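Local coordinates for iron binding protein FbpA (Mannheimia haemolytica, PDB 1Q35) that probably captures ferric iron in the periplasm as the solute-binding component of a bacterial iron-uptake system, at residues N21-K24 with K29-I32. Residues are numbered along the deposited sequence; the frame is centred on the assembly and turned at random.
Sequences NFEK and KVNI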
ATOM      1  N   ASN A  21      -7.616  -2.498  20.357  1.00 16.95           N
ATOM      2  CA  ASN A  21      -6.588  -2.444  21.392  1.00 17.20           C
ATOM      3  C   ASN A  21      -6.363  -1.016  21.884  1.00 17.20           C
ATOM      4  O   ASN A  21      -6.134  -0.799  23.071  1.00 17.48           O
ATOM      5  CB  ASN A  21      -5.275  -3.059  20.897  1.00 17.15           C
ATOM      6  CG  ASN A  21      -5.241  -4.564  21.079  1.00 17.87           C
ATOM      7  OD1 ASN A  21      -4.895  -5.062  22.151  1.00 19.60           O
ATOM      8  ND2 ASN A  21      -5.611  -5.296  20.034  1.00 17.99           N
ATOM      9  N   PHE A  22      -6.440  -0.047  20.976  1.00 17.02           N
ATOM     10  CA  PHE A  22      -6.382   1.367  21.343  1.00 17.02           C
ATOM     11  C   PHE A  22      -7.524   1.721  22.294  1.00 17.61           C
ATOM     12  O   PHE A  22      -7.300   2.361  23.316  1.00 17.75           O
ATOM     13  CB  PHE A  22      -6.436   2.253  20.092  1.00 16.60           C
ATOM     14  CG  PHE A  22      -6.725   3.704  20.381  1.00 15.68           C
ATOM     15  CD1 PHE A  22      -5.724   4.546  20.853  1.00 15.20           C
ATOM     16  CD2 PHE A  22      -7.992   4.231  20.163  1.00 15.49           C
ATOM     17  CE1 PHE A  22      -5.990   5.889  21.112  1.00 15.43           C
ATOM     18  CE2 PHE A  22      -8.256   5.575  20.422  1.00 15.72           C
ATOM     19  CZ  PHE A  22      -7.249   6.396  20.890  1.00 15.77           C
ATOM     20  N   GLU A  23      -8.738   1.299  21.956  1.00 18.12           N
ATOM     21  CA  GLU A  23      -9.918   1.577  22.781  1.00 19.00           C
ATOM     22  C   GLU A  23      -9.775   0.995  24.184  1.00 19.64           C
ATOM     23  O   GLU A  23     -10.123   1.645  25.170  1.00 20.06           O
ATOM     24  CB  GLU A  23     -11.179   1.007  22.130  1.00 19.15           C
ATOM     25  CG  GLU A  23     -11.674   1.779  20.926  1.00 19.75           C
ATOM     26  CD  GLU A  23     -12.960   1.207  20.371  1.00 20.92           C
ATOM     27  OE1 GLU A  23     -12.984   0.004  20.040  1.00 22.34           O
ATOM     28  OE2 GLU A  23     -13.950   1.951  20.272  1.00 21.01           O
ATOM     29  N   LYS A  24      -9.256  -0.226  24.267  1.00 20.11           N
ATOM     30  CA  LYS A  24      -9.100  -0.919  25.543  1.00 20.54           C
ATOM     31  C   LYS A  24      -8.024  -0.267  26.411  1.00 20.64           C
ATOM     32  O   LYS A  24      -8.204  -0.117  27.621  1.00 20.94           O
ATOM     33  CB  LYS A  24      -8.751  -2.392  25.304  1.00 20.84           C
ATOM     34  CG  LYS A  24      -8.677  -3.242  26.571  1.00 21.33           C
ATOM     35  CD  LYS A  24      -8.463  -4.715  26.253  1.00 22.11           C
ATOM     36  N   LYS A  29     -13.162   6.130  22.824  1.00 18.38           N
ATOM     37  CA  LYS A  29     -14.075   5.492  21.880  1.00 18.12           C
ATOM     38  C   LYS A  29     -13.694   5.840  20.446  1.00 17.52           C
ATOM     39  O   LYS A  29     -13.500   7.004  20.119  1.00 17.25           O
ATOM     40  CB  LYS A  29     -15.515   5.950  22.158  1.00 18.49           C
ATOM     41  CG  LYS A  29     -16.550   5.592  21.093  1.00 19.68           C
ATOM     42  CD  LYS A  29     -16.828   4.102  21.044  1.00 20.83           C
ATOM     43  CE  LYS A  29     -17.983   3.791  20.100  1.00 22.07           C
ATOM     44  NZ  LYS A  29     -18.336   2.346  20.109  1.00 23.20           N
ATOM     45  N   VAL A  30     -13.612   4.821  19.592  1.00 16.94           N
ATOM     46  CA  VAL A  30     -13.357   5.012  18.172  1.00 16.55           C
ATOM     47  C   VAL A  30     -14.667   4.910  17.411  1.00 16.33           C
ATOM     48  O   VAL A  30     -15.353   3.890  17.481  1.00 16.72           O
ATOM     49  CB  VAL A  30     -12.371   3.954  17.622  1.00 16.37           C
ATOM     50  CG1 VAL A  30     -12.270   4.031  16.094  1.00 16.64           C
ATOM     51  CG2 VAL A  30     -11.002   4.125  18.254  1.00 16.45           C
ATOM     52  N   ASN A  31     -15.015   5.976  16.700  1.00 16.40           N
ATOM     53  CA  ASN A  31     -16.069   5.941  15.698  1.00 16.70           C
ATOM     54  C   ASN A  31     -15.391   5.783  14.357  1.00 17.01           C
ATOM     55  O   ASN A  31     -14.505   6.559  14.025  1.00 17.50           O
ATOM     56  CB  ASN A  31     -16.889   7.231  15.715  1.00 16.72           C
ATOM     57  CG  ASN A  31     -17.409   7.568  17.092  1.00 17.37           C
ATOM     58  OD1 ASN A  31     -18.009   6.729  17.763  1.00 18.24           O
ATOM     59  ND2 ASN A  31     -17.173   8.801  17.526  1.00 17.50           N
ATOM     60  N   ILE A  32     -15.784   4.775  13.590  1.00 17.13           N
ATOM     61  CA  ILE A  32     -15.101   4.491  12.335  1.00 17.50           C
ATOM     62  C   ILE A  32     -16.066   4.404  11.159  1.00 17.77           C
ATOM     63  O   ILE A  32     -17.136   3.800  11.251  1.00 17.94           O
ATOM     64  CB  ILE A  32     -14.227   3.217  12.454  1.00 17.69           C
ATOM     65  CG1 ILE A  32     -13.386   3.024  11.182  1.00 18.01           C
ATOM     66  CG2 ILE A  32     -15.079   1.983  12.749  1.00 17.88           C
ATOM     67  CD1 ILE A  32     -12.049   2.386  11.431  1.00 18.70           C
TER
HETATM   68  O   HOH W   1     -16.108   1.481  18.893  1.00 40.81           O
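With CG anti to its own carbonyl carbon (chi1 -74°) and the chain extended past CG, E23 reaches from the helix to the backbone of V30, while F22, whose CG is instead anti to the backbone N, sets the edge of its ring against the V30 side chain. The two segments belong to the first beta-alpha-beta unit of this periplasmic binding protein fold: helix 16-26 follows strand 3-8 and leads through a short loop into strand 29-34, which pairs in parallel with strand 3-8. V30 N donates to E23 OE2 at 3.0 Å, and the bond is nearly straight (169°). The donor approaches the anti side of OE2, 29° out of the carboxylate plane. The backbone of K29 bonds to V4 of strand 3-8 and to N2 just before it, whereas the N-H of V30 is taken up by the helix side chain.

Next to this polar link, the methyl CG2 of V30 touches both F22 and E23. V30 CG2 lies 3.6 Å from E23 CG, and F22 brings CD2 equally close to it; the methyl lies at the ring edge, near the ring plane, rather than over a face. V30 also touches V4 and V6, and F22 packs on L249 of helix 243-254, which extends the apolar layer between sheet and helices.

K29 runs alongside E23 and points the same way, its CD 3.7 Å from E23 OE2. K29 NZ is 4.4 Å from E23 OE2, beyond a salt bridge, although the opposite charges probably still attract. A single water closes the gap: it accepts from K29 NZ at 2.7 Å and donates both to V30 O and, at 2.6 Å, to E23 OE2.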